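Local coordinates for chitinase (Jonesia denitrificans, PDB 5VG0), which binds copper and dioxygen species through the histidine brace of its lytic polysaccharide monooxygenase domain, part of a larger protein that probably degrades chitin, at residues P7-Q11 and Y134-V139; F21-I26 and F49-D53; W59-A65 and D138-S142; S66-W72 and S105-T111. All blocks are in the same frame, centred on the assembly; numbering follows the deposited sequence.

Contact 1: P7-Q11 and Y134-V139; sequences PPSRQ and YNCMDV
Pro7, which follows a cis peptide bond, lays its ring against the strand 134-139, its CG 4.3 Å from Val139 CG1, while its carbonyl faces Met137 CG. Pro8 reaches the strand through its carbonyl oxygen, which accepts a hydrogen bond from a water that in turn accepts from Asp138 N. Ser9 is the N-cap of the helix starting at Arg10: OG accepts from Ala12 N and is also hydrogen-bonded to Val4 O. At Arg10 the backbone N donates to Cys136 O (2.8 Å), nearly along the C=O axis. The Arg10 side chain runs out extended and grips Asp138 side-on, NE to OD2 at 2.8 Å and NH2 to OD1 at 2.9 Å, both oxygens using their syn lone pairs, with the two planes 33° apart; NH1 donates to Leu52 O. A leucine in place of Arg10 would probably leave the Asp138 carboxylate without its countercharge and Leu52 O without the NH1 donor. Gln11, bent at chi2 (-98°), stacks its amide on that of Asn135, the planes 19° apart, and sends NE2 to Tyr134 O (2.9 Å); a water links OE1 to Cys136 N. Asn135 OD1 accepts from Val4 N of the strand 2-6, and Cys136 is tied to Cys42 by a disulfide. This is a capped helix start docked on a core strand of the LPMO beta-sandwich; the Asn135 side chain lies about 11 Å from the copper ion.

Contact 2: F21-I26 and F49-D53; sequences FDCGQI and FAILD
Ile26 packs against Phe49 in the tight part of this contact, where apolar side chains meet and no hydrogen bond crosses. The CD1 methyl of Ile26 sits over one face of the Phe49 ring, 3.9 Å from its centroid and 15° off the normal, a CH-pi contact offset toward the rim. With CG1 anti to the backbone N (chi1 -173°), the branch carries CD1 over the ring while Ile26 CB stays 3.7 Å from Phe49 CD1. Ile26 CG2 meets Ile51 CG2, and Ile26 CG1 approaches Leu52 CD1 at 4.3 Å; Gln11 and Cys14 of the helix 10-15 also touch Ile26. Ile51 belongs to the close packing too, its CG2 3.6 Å from Cys23 O and its CD1 3.6 Å from Asp22 O. The looser side is toward solvent: Ile51 CD1 only brushes Phe21 CD2 at 4.2 Å, and Asp22 and Gln25 are exposed. In one of its two conformers Asp22 OD1 accepts from Gly24 N, an Asx turn. Cys23 anchors the loop through its disulfide to Cys14, and the Phe21 ring meets Trp59 edge-to-face. A disulfide-pinned loop thus packs on a 3-10 segment in the long loop region that precedes the strand 62-64 of this LPMO domain.

Contact 3: W59-A65 and D138-S142; sequences WPTTEIA and DVVVS
Ile64 stands on the same face of the sheet as Val139 and Val141 and crosses both at a slant. Its CG1 lies between the backbone N and the carbonyl carbon (chi1 62°), which swings the branch over the neighbouring strand: CD1 comes 3.8 Å from Val139 CB, and CG1 the same distance from Val141 CG2. Thr62 shares this face and reaches Pro8 beyond it. On the other face, Val140 CG2 lies 3.8 Å from Thr61 OG1, while Glu63 points outward beside it. Thr61 also crosses Asp138 at about a right angle, its CG2 resting on Asp138 CB.

At the loop end the Trp59 ring is inclined 35° to the Asp138 carboxylate, with Trp59 CB 3.6 Å from Asp138 OD2. The Arg10 that pairs with this carboxylate also makes a cation-pi contact with Trp59. A water bridges Asp138 OD2 (2.7 Å) and Pro60 O, donating to both.

The backbones are held by four hydrogen bonds in the usual parallel ladder: Asp138 O takes Thr62 N, Thr62 O takes Val140 N (2.9 Å), Val140 O takes Ile64 N, and Ile64 O takes Ser142 N (3.1 Å). The short axes diverge by 39°, and Val139 and Val141 pair on their other side with His118 and Gly116. The result is a short parallel edge pairing in a mixed sheet, joining the strand 62-64 to the C-terminal strand of the LPMO beta-sandwich, away from the copper site.

Contact 4: S66-W72 and S105-T111; sequences STVDLTW and SLTHTLT
An antiparallel pair of strands, 68-72 and 105-110, forms part of the three-stranded sheet of the LPMO beta-sandwich, with 105-110 at its edge and the strand 2-6 on the far side of 68-74. Val68 with Leu110, Leu70 with His108 and Trp72 with Leu106 are hydrogen-bonded pairs; Leu70 N to His108 O is 2.8 Å at 171°, whereas the bond from Leu106 N to Trp72 O is weak at 3.3 Å.

The outward face carries the polar pairs. Thr109 and Asp69 lie side by side, and Thr109 OG1 donates to Asp69 OD1 (2.8 Å), approaching from above the carboxylate plane. A chi1 of -56° sets Thr109 OG1 beside its own backbone N, alongside the Asp69 carboxylate; Thr109 CG2 lies 3.8 Å from Thr67 CG2. A valine at Thr109 would probably leave Asp69 OD1 without its hydroxyl donor across the pair and free the carboxylate to turn. Thr71 and Thr107 cross at a slant, Thr71 OG1 lying 3.0 Å from Thr107 OG1. Thr107 CG2 packs on Asp69 CB.

On the inner face Leu70 CD1 meets Leu110 CD1 at 4.2 Å, and Val68 CG1 lies alongside Leu110 CB. His108 has Leu106 CG over one face of its ring. Tyr85 OH is hydrogen-bonded to both His108 ND1 and Trp72 NE1, so one hydroxyl of the facing sheet ties these two rings. Polar threonines outside and aromatic and aliphatic groups inside make a sandwich sheet; its buried side packs on the facing sheet, the Trp72 side chain lying about 10 Å from the copper ion.

Overall arrangement
From the N terminus, the chain passes the strand 2-6 into the segment 7-11, which contact 1 joins to 134-139, closing almost the whole domain into one loop. Within that loop contact 2 closes a short excursion, 21-26 to 49-53, and touches contact 1 where Gln11 packs on Ile26. Next comes 59-65, which contact 3 returns to the C terminus. Contacts 1 and 3 end on the same strand, 131-141, sharing Asp138 and Val139. Contact 4 lies within both, pairing 66-72 with 105-111 in the opposite sheet; Trp72 there packs on Asn135 of contact 1. Contacts 2 and 4 occupy opposite sides of the chain's centre and do not touch.

Contact 1: P7-Q11 and Y134-V139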
# COMPACT_ATOMS: atom_id res chain seq x y z
N PRO A 7 0.86 5.89 -7.11
CA PRO A 7 2.32 5.89 -7.07
C PRO A 7 2.78 4.53 -6.56
O PRO A 7 2.10 3.90 -5.77
CB PRO A 7 2.65 7.00 -6.07
CG PRO A 7 1.44 7.27 -5.32
CD PRO A 7 0.27 6.78 -6.10
N PRO A 8 3.93 4.05 -7.02
CA PRO A 8 4.30 2.67 -6.71
C PRO A 8 4.56 2.45 -5.23
O PRO A 8 5.28 3.21 -4.58
CB PRO A 8 5.56 2.43 -7.54
CG PRO A 8 6.06 3.76 -7.87
CD PRO A 8 4.88 4.66 -7.97
N SER A 9 4.00 1.36 -4.72
CA SER A 9 4.31 0.89 -3.38
C SER A 9 5.72 0.30 -3.33
O SER A 9 6.35 -0.03 -4.34
CB SER A 9 3.30 -0.16 -2.96
OG SER A 9 3.29 -1.24 -3.87
N ARG A 10 6.20 0.10 -2.10
CA ARG A 10 7.49 -0.55 -1.91
C ARG A 10 7.53 -1.91 -2.60
O ARG A 10 8.50 -2.24 -3.29
CB ARG A 10 7.83 -0.65 -0.41
CG ARG A 10 8.12 0.71 0.22
CD ARG A 10 8.59 0.58 1.64
NE ARG A 10 8.87 1.90 2.19
CZ ARG A 10 9.34 2.15 3.40
NH1 ARG A 10 9.59 1.17 4.24
NH2 ARG A 10 9.55 3.40 3.73
N GLN A 11 6.47 -2.71 -2.46
CA GLN A 11 6.46 -4.01 -3.11
C GLN A 11 6.42 -3.88 -4.63
O GLN A 11 7.01 -4.71 -5.32
CB GLN A 11 5.34 -4.92 -2.57
CG GLN A 11 3.93 -4.36 -2.57
CD GLN A 11 3.55 -3.80 -1.22
OE1 GLN A 11 4.22 -2.91 -0.70
NE2 GLN A 11 2.51 -4.35 -0.62
N TYR A 134 -1.28 -4.68 3.07
CA TYR A 134 -0.52 -3.54 3.54
C TYR A 134 0.41 -3.04 2.44
O TYR A 134 1.25 -3.79 1.95
CB TYR A 134 0.28 -3.94 4.78
CG TYR A 134 -0.59 -4.24 5.98
CD1 TYR A 134 -1.18 -5.49 6.16
CD2 TYR A 134 -0.86 -3.25 6.92
CE1 TYR A 134 -2.00 -5.74 7.26
CE2 TYR A 134 -1.66 -3.50 8.01
CZ TYR A 134 -2.24 -4.74 8.17
OH TYR A 134 -3.04 -4.93 9.28
N ASN A 135 0.29 -1.76 2.10
CA ASN A 135 1.08 -1.15 1.03
C ASN A 135 1.60 0.21 1.47
O ASN A 135 0.80 1.13 1.69
CB ASN A 135 0.26 -0.92 -0.24
CG ASN A 135 0.04 -2.20 -1.07
OD1 ASN A 135 0.58 -2.31 -2.15
ND2 ASN A 135 -0.72 -3.13 -0.56
N CYS A 136 2.91 0.37 1.56
CA CYS A 136 3.52 1.67 1.80
C CYS A 136 4.00 2.31 0.51
O CYS A 136 4.60 1.64 -0.33
CB CYS A 136 4.72 1.52 2.73
SG CYS A 136 4.21 1.41 4.43
N MET A 137 3.79 3.62 0.40
CA MET A 137 4.23 4.42 -0.73
C MET A 137 5.04 5.59 -0.18
O MET A 137 4.54 6.38 0.63
CB MET A 137 3.05 4.99 -1.52
CG MET A 137 2.26 4.02 -2.38
SD MET A 137 1.40 2.67 -1.56
CE MET A 137 0.23 3.59 -0.58
N ASP A 138 6.28 5.70 -0.61
CA ASP A 138 7.15 6.81 -0.24
C ASP A 138 7.00 7.92 -1.26
O ASP A 138 7.24 7.70 -2.45
CB ASP A 138 8.60 6.33 -0.15
CG ASP A 138 8.75 5.25 0.89
OD1 ASP A 138 8.52 5.55 2.08
OD2 ASP A 138 9.09 4.12 0.52
N VAL A 139 6.60 9.10 -0.79
CA VAL A 139 6.24 10.18 -1.68
C VAL A 139 6.89 11.47 -1.21
O VAL A 139 7.25 11.64 -0.05
CB VAL A 139 4.71 10.36 -1.79
CG1 VAL A 139 4.08 9.12 -2.40
CG2 VAL A 139 4.07 10.71 -0.44
O HOH W 1 7.00 3.69 -2.50
O HOH W 2 5.83 6.03 -4.45
O HOH W 3 4.50 -1.98 1.89

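Contact 2: F21-I26 and F49-D53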
# COMPACT_ATOMS: atom_id res chain seq x y z
N PHE A 21 18.56 -2.82 -4.47
CA PHE A 21 18.86 -3.90 -3.56
C PHE A 21 17.86 -5.02 -3.82
O PHE A 21 16.77 -4.80 -4.35
CB PHE A 21 18.76 -3.41 -2.11
CG PHE A 21 17.49 -2.66 -1.81
CD1 PHE A 21 17.40 -1.29 -1.99
CD2 PHE A 21 16.36 -3.34 -1.36
CE1 PHE A 21 16.22 -0.62 -1.74
CE2 PHE A 21 15.18 -2.66 -1.10
CZ PHE A 21 15.12 -1.31 -1.30
N ASP A 22 18.27 -6.23 -3.46
CA ASP A 22 17.42 -7.40 -3.62
C ASP A 22 16.38 -7.40 -2.51
O ASP A 22 16.71 -7.29 -1.33
CB ASP A 22 18.31 -8.65 -3.54
CG ASP A 22 17.56 -9.98 -3.75
OD1 ASP A 22 16.35 -10.02 -4.04
OD2 ASP A 22 18.25 -11.03 -3.65
N CYS A 23 15.12 -7.50 -2.89
CA CYS A 23 14.05 -7.54 -1.91
C CYS A 23 13.69 -8.95 -1.47
O CYS A 23 12.90 -9.10 -0.55
CB CYS A 23 12.78 -6.89 -2.46
SG CYS A 23 13.02 -5.21 -3.03
N GLY A 24 14.23 -9.98 -2.12
CA GLY A 24 13.84 -11.32 -1.79
C GLY A 24 12.49 -11.72 -2.35
O GLY A 24 12.11 -11.30 -3.45
N GLN A 25 11.77 -12.51 -1.57
CA GLN A 25 10.58 -13.18 -2.10
C GLN A 25 9.51 -12.19 -2.55
O GLN A 25 8.77 -12.49 -3.49
CB GLN A 25 10.03 -14.17 -1.09
CG GLN A 25 8.83 -14.96 -1.59
CD GLN A 25 9.11 -15.75 -2.85
OE1 GLN A 25 10.24 -16.14 -3.13
NE2 GLN A 25 8.06 -16.01 -3.63
N ILE A 26 9.40 -11.03 -1.91
CA ILE A 26 8.35 -10.09 -2.27
C ILE A 26 8.40 -9.69 -3.73
O ILE A 26 7.38 -9.38 -4.33
CB ILE A 26 8.37 -8.85 -1.34
CG1 ILE A 26 7.15 -7.95 -1.60
CG2 ILE A 26 9.63 -8.04 -1.51
CD1 ILE A 26 5.83 -8.60 -1.26
N PHE A 49 8.06 -10.76 4.65
CA PHE A 49 8.23 -9.51 3.91
C PHE A 49 8.75 -8.39 4.81
O PHE A 49 8.50 -7.21 4.56
CB PHE A 49 6.91 -9.14 3.22
CG PHE A 49 6.33 -10.25 2.37
CD1 PHE A 49 7.12 -10.94 1.44
CD2 PHE A 49 5.01 -10.61 2.50
CE1 PHE A 49 6.57 -11.95 0.67
CE2 PHE A 49 4.47 -11.63 1.74
CZ PHE A 49 5.24 -12.29 0.82
N ALA A 50 9.57 -8.75 5.81
CA ALA A 50 10.10 -7.77 6.75
C ALA A 50 10.94 -6.69 6.08
O ALA A 50 11.07 -5.60 6.63
CB ALA A 50 10.93 -8.46 7.83
N ILE A 51 11.52 -6.96 4.91
CA ILE A 51 12.30 -5.94 4.22
C ILE A 51 11.48 -4.69 3.98
O ILE A 51 12.03 -3.58 3.92
CB ILE A 51 12.87 -6.50 2.91
CG1 ILE A 51 13.86 -5.49 2.29
CG2 ILE A 51 11.75 -6.83 1.93
CD1 ILE A 51 15.01 -6.07 1.60
N LEU A 52 10.15 -4.82 3.81
CA LEU A 52 9.32 -3.67 3.53
C LEU A 52 9.29 -2.67 4.67
O LEU A 52 8.89 -1.53 4.46
CB LEU A 52 7.89 -4.11 3.21
CG LEU A 52 7.74 -5.02 1.99
CD1 LEU A 52 6.30 -5.48 1.87
CD2 LEU A 52 8.21 -4.33 0.71
N ASP A 53 9.67 -3.09 5.88
CA ASP A 53 9.72 -2.22 7.04
C ASP A 53 11.08 -1.56 7.23
O ASP A 53 11.22 -0.75 8.15
CB ASP A 53 9.41 -3.00 8.32
CG ASP A 53 8.03 -3.63 8.32
OD1 ASP A 53 7.08 -3.00 7.85
OD2 ASP A 53 7.89 -4.76 8.86

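Contact 3: W59-A65 and D138-S142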
# COMPACT_ATOMS: atom_id res chain seq x y z
N TRP A 59 14.96 3.44 -0.47
CA TRP A 59 13.70 3.30 -1.17
C TRP A 59 13.50 4.49 -2.10
O TRP A 59 13.60 5.63 -1.65
CB TRP A 59 12.52 3.25 -0.17
CG TRP A 59 12.51 1.97 0.61
CD1 TRP A 59 12.90 1.79 1.91
CD2 TRP A 59 12.11 0.69 0.14
NE1 TRP A 59 12.75 0.48 2.26
CE2 TRP A 59 12.28 -0.23 1.19
CE3 TRP A 59 11.61 0.22 -1.08
CZ2 TRP A 59 11.97 -1.58 1.06
CZ3 TRP A 59 11.31 -1.14 -1.21
CH2 TRP A 59 11.50 -2.01 -0.15
N PRO A 60 13.16 4.27 -3.36
CA PRO A 60 12.85 5.40 -4.24
C PRO A 60 11.58 6.11 -3.81
O PRO A 60 10.66 5.50 -3.28
CB PRO A 60 12.67 4.73 -5.61
CG PRO A 60 13.36 3.43 -5.51
CD PRO A 60 13.19 2.99 -4.10
N THR A 61 11.54 7.40 -4.06
CA THR A 61 10.35 8.19 -3.78
C THR A 61 9.73 8.68 -5.07
O THR A 61 10.42 8.85 -6.09
CB THR A 61 10.68 9.39 -2.89
OG1 THR A 61 11.62 10.24 -3.54
CG2 THR A 61 11.25 8.95 -1.54
N THR A 62 8.43 8.92 -5.03
CA THR A 62 7.70 9.46 -6.16
C THR A 62 7.23 10.87 -5.82
O THR A 62 6.66 11.10 -4.76
CB THR A 62 6.49 8.58 -6.47
OG1 THR A 62 6.94 7.24 -6.69
CG2 THR A 62 5.75 9.07 -7.70
N GLU A 63 7.46 11.80 -6.74
CA GLU A 63 6.99 13.17 -6.58
C GLU A 63 5.53 13.24 -6.98
O GLU A 63 5.15 12.82 -8.09
CB GLU A 63 7.80 14.11 -7.46
CG GLU A 63 9.27 14.21 -7.05
CD GLU A 63 10.12 15.03 -8.01
OE1 GLU A 63 9.56 15.69 -8.91
OE2 GLU A 63 11.36 15.00 -7.85
N ILE A 64 4.70 13.78 -6.10
CA ILE A 64 3.26 13.88 -6.33
C ILE A 64 2.78 15.25 -5.86
O ILE A 64 3.49 15.98 -5.17
CB ILE A 64 2.46 12.76 -5.62
CG1 ILE A 64 2.63 12.84 -4.11
CG2 ILE A 64 2.85 11.39 -6.15
CD1 ILE A 64 1.63 12.00 -3.35
N ALA A 65 1.55 15.57 -6.22
CA ALA A 65 0.85 16.75 -5.75
C ALA A 65 0.05 16.42 -4.49
O ALA A 65 -0.04 15.27 -4.07
CB ALA A 65 -0.06 17.25 -6.86
N ASP A 138 6.28 5.70 -0.61
CA ASP A 138 7.15 6.81 -0.24
C ASP A 138 7.00 7.92 -1.26
O ASP A 138 7.24 7.70 -2.45
CB ASP A 138 8.60 6.33 -0.15
CG ASP A 138 8.75 5.25 0.89
OD1 ASP A 138 8.52 5.55 2.08
OD2 ASP A 138 9.09 4.12 0.52
N VAL A 139 6.60 9.10 -0.79
CA VAL A 139 6.24 10.18 -1.68
C VAL A 139 6.89 11.47 -1.21
O VAL A 139 7.25 11.64 -0.05
CB VAL A 139 4.71 10.36 -1.79
CG1 VAL A 139 4.08 9.12 -2.40
CG2 VAL A 139 4.07 10.71 -0.44
N VAL A 140 7.05 12.39 -2.15
CA VAL A 140 7.42 13.76 -1.86
C VAL A 140 6.33 14.63 -2.46
O VAL A 140 6.11 14.61 -3.67
CB VAL A 140 8.80 14.15 -2.43
CG1 VAL A 140 9.12 15.59 -2.04
CG2 VAL A 140 9.87 13.20 -1.95
N VAL A 141 5.62 15.36 -1.60
CA VAL A 141 4.47 16.14 -2.00
C VAL A 141 4.90 17.59 -2.17
O VAL A 141 5.56 18.15 -1.29
CB VAL A 141 3.37 16.03 -0.92
CG1 VAL A 141 2.19 16.94 -1.26
CG2 VAL A 141 2.92 14.57 -0.74
N SER A 142 4.51 18.20 -3.28
CA SER A 142 4.73 19.63 -3.45
C SER A 142 3.53 20.27 -4.12
O SER A 142 3.38 21.49 -4.05
CB SER A 142 5.99 19.91 -4.26
OG SER A 142 5.88 19.38 -5.56
OXT SER A 142 2.73 19.57 -4.72
O HOH W 4 9.64 3.30 -1.98
O HOH W 5 8.34 5.75 -5.03

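Contact 4: S66-W72 and S105-T111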
# COMPACT_ATOMS: atom_id res chain seq x y z
N SER A 66 -0.56 17.45 -3.88
CA SER A 66 -1.30 17.26 -2.64
C SER A 66 -2.63 16.57 -2.84
O SER A 66 -3.21 16.07 -1.88
CB SER A 66 -1.51 18.59 -1.92
OG SER A 66 -2.26 19.48 -2.70
N THR A 67 -3.14 16.56 -4.07
CA THR A 67 -4.25 15.72 -4.49
C THR A 67 -3.71 14.78 -5.55
O THR A 67 -3.05 15.23 -6.50
CB THR A 67 -5.40 16.57 -5.04
OG1 THR A 67 -6.01 17.26 -3.95
CG2 THR A 67 -6.45 15.73 -5.72
N VAL A 68 -3.94 13.49 -5.38
CA VAL A 68 -3.33 12.47 -6.23
C VAL A 68 -4.30 11.32 -6.40
O VAL A 68 -5.02 10.96 -5.47
CB VAL A 68 -1.99 12.00 -5.62
CG1 VAL A 68 -2.20 11.31 -4.28
CG2 VAL A 68 -1.23 11.10 -6.59
N ASP A 69 -4.29 10.72 -7.59
CA ASP A 69 -5.03 9.50 -7.85
C ASP A 69 -4.10 8.32 -7.58
O ASP A 69 -2.99 8.26 -8.11
CB ASP A 69 -5.50 9.45 -9.30
CG ASP A 69 -6.62 10.42 -9.60
OD1 ASP A 69 -7.20 11.00 -8.66
OD2 ASP A 69 -6.94 10.58 -10.79
N LEU A 70 -4.58 7.39 -6.78
CA LEU A 70 -3.84 6.20 -6.39
C LEU A 70 -4.56 4.98 -6.96
O LEU A 70 -5.77 4.85 -6.80
CB LEU A 70 -3.82 6.18 -4.88
CG LEU A 70 -3.06 5.06 -4.23
CD1 LEU A 70 -2.52 5.58 -2.91
CD2 LEU A 70 -3.97 3.88 -4.01
N THR A 71 -3.81 4.10 -7.62
CA THR A 71 -4.38 2.97 -8.34
C THR A 71 -3.89 1.65 -7.75
O THR A 71 -2.69 1.46 -7.53
CB THR A 71 -4.04 3.04 -9.83
OG1 THR A 71 -4.66 4.21 -10.37
CG2 THR A 71 -4.57 1.81 -10.57
N TRP A 72 -4.84 0.76 -7.51
CA TRP A 72 -4.61 -0.62 -7.13
C TRP A 72 -4.79 -1.56 -8.31
O TRP A 72 -5.64 -1.35 -9.18
CB TRP A 72 -5.64 -1.06 -6.10
CG TRP A 72 -5.54 -0.48 -4.72
CD1 TRP A 72 -5.98 0.74 -4.30
CD2 TRP A 72 -5.00 -1.14 -3.57
NE1 TRP A 72 -5.73 0.88 -2.96
CE2 TRP A 72 -5.13 -0.26 -2.48
CE3 TRP A 72 -4.42 -2.39 -3.36
CZ2 TRP A 72 -4.71 -0.59 -1.20
CZ3 TRP A 72 -3.99 -2.72 -2.08
CH2 TRP A 72 -4.14 -1.82 -1.02
N SER A 105 -9.28 -3.16 -11.14
CA SER A 105 -8.53 -1.92 -11.28
C SER A 105 -9.33 -0.85 -10.56
O SER A 105 -10.47 -0.58 -10.93
CB SER A 105 -8.37 -1.55 -12.75
OG SER A 105 -7.64 -0.35 -12.85
N LEU A 106 -8.75 -0.27 -9.52
CA LEU A 106 -9.46 0.63 -8.61
C LEU A 106 -8.61 1.86 -8.38
O LEU A 106 -7.43 1.74 -8.06
CB LEU A 106 -9.70 -0.08 -7.28
CG LEU A 106 -10.36 0.71 -6.17
CD1 LEU A 106 -11.76 1.16 -6.55
CD2 LEU A 106 -10.41 -0.15 -4.93
N THR A 107 -9.20 3.04 -8.54
CA THR A 107 -8.51 4.29 -8.29
C THR A 107 -9.25 5.08 -7.21
O THR A 107 -10.46 5.24 -7.28
CB THR A 107 -8.38 5.09 -9.59
OG1 THR A 107 -7.62 4.32 -10.53
CG2 THR A 107 -7.70 6.42 -9.35
N HIS A 108 -8.49 5.57 -6.24
CA HIS A 108 -8.98 6.46 -5.21
C HIS A 108 -8.23 7.78 -5.29
O HIS A 108 -7.03 7.80 -5.54
CB HIS A 108 -8.70 5.87 -3.84
CG HIS A 108 -9.57 4.71 -3.50
ND1 HIS A 108 -9.13 3.66 -2.74
CD2 HIS A 108 -10.86 4.45 -3.79
CE1 HIS A 108 -10.10 2.79 -2.57
NE2 HIS A 108 -11.17 3.25 -3.20
N THR A 109 -8.93 8.87 -5.05
CA THR A 109 -8.32 10.19 -5.02
C THR A 109 -8.09 10.60 -3.57
O THR A 109 -9.04 10.74 -2.80
CB THR A 109 -9.19 11.22 -5.72
OG1 THR A 109 -9.43 10.79 -7.06
CG2 THR A 109 -8.51 12.59 -5.74
N LEU A 110 -6.83 10.80 -3.22
CA LEU A 110 -6.45 11.35 -1.93
C LEU A 110 -6.27 12.85 -2.09
O LEU A 110 -5.76 13.32 -3.11
CB LEU A 110 -5.14 10.74 -1.45
CG LEU A 110 -5.14 9.23 -1.25
CD1 LEU A 110 -3.84 8.79 -0.61
CD2 LEU A 110 -6.32 8.76 -0.43
N THR A 111 -6.71 13.61 -1.08
CA THR A 111 -6.59 15.06 -1.11
C THR A 111 -5.96 15.55 0.19
O THR A 111 -5.89 14.83 1.18
CB THR A 111 -7.94 15.79 -1.32
OG1 THR A 111 -8.73 15.72 -0.14
CG2 THR A 111 -8.68 15.25 -2.51
O HOH W 6 -4.96 -1.53 -11.91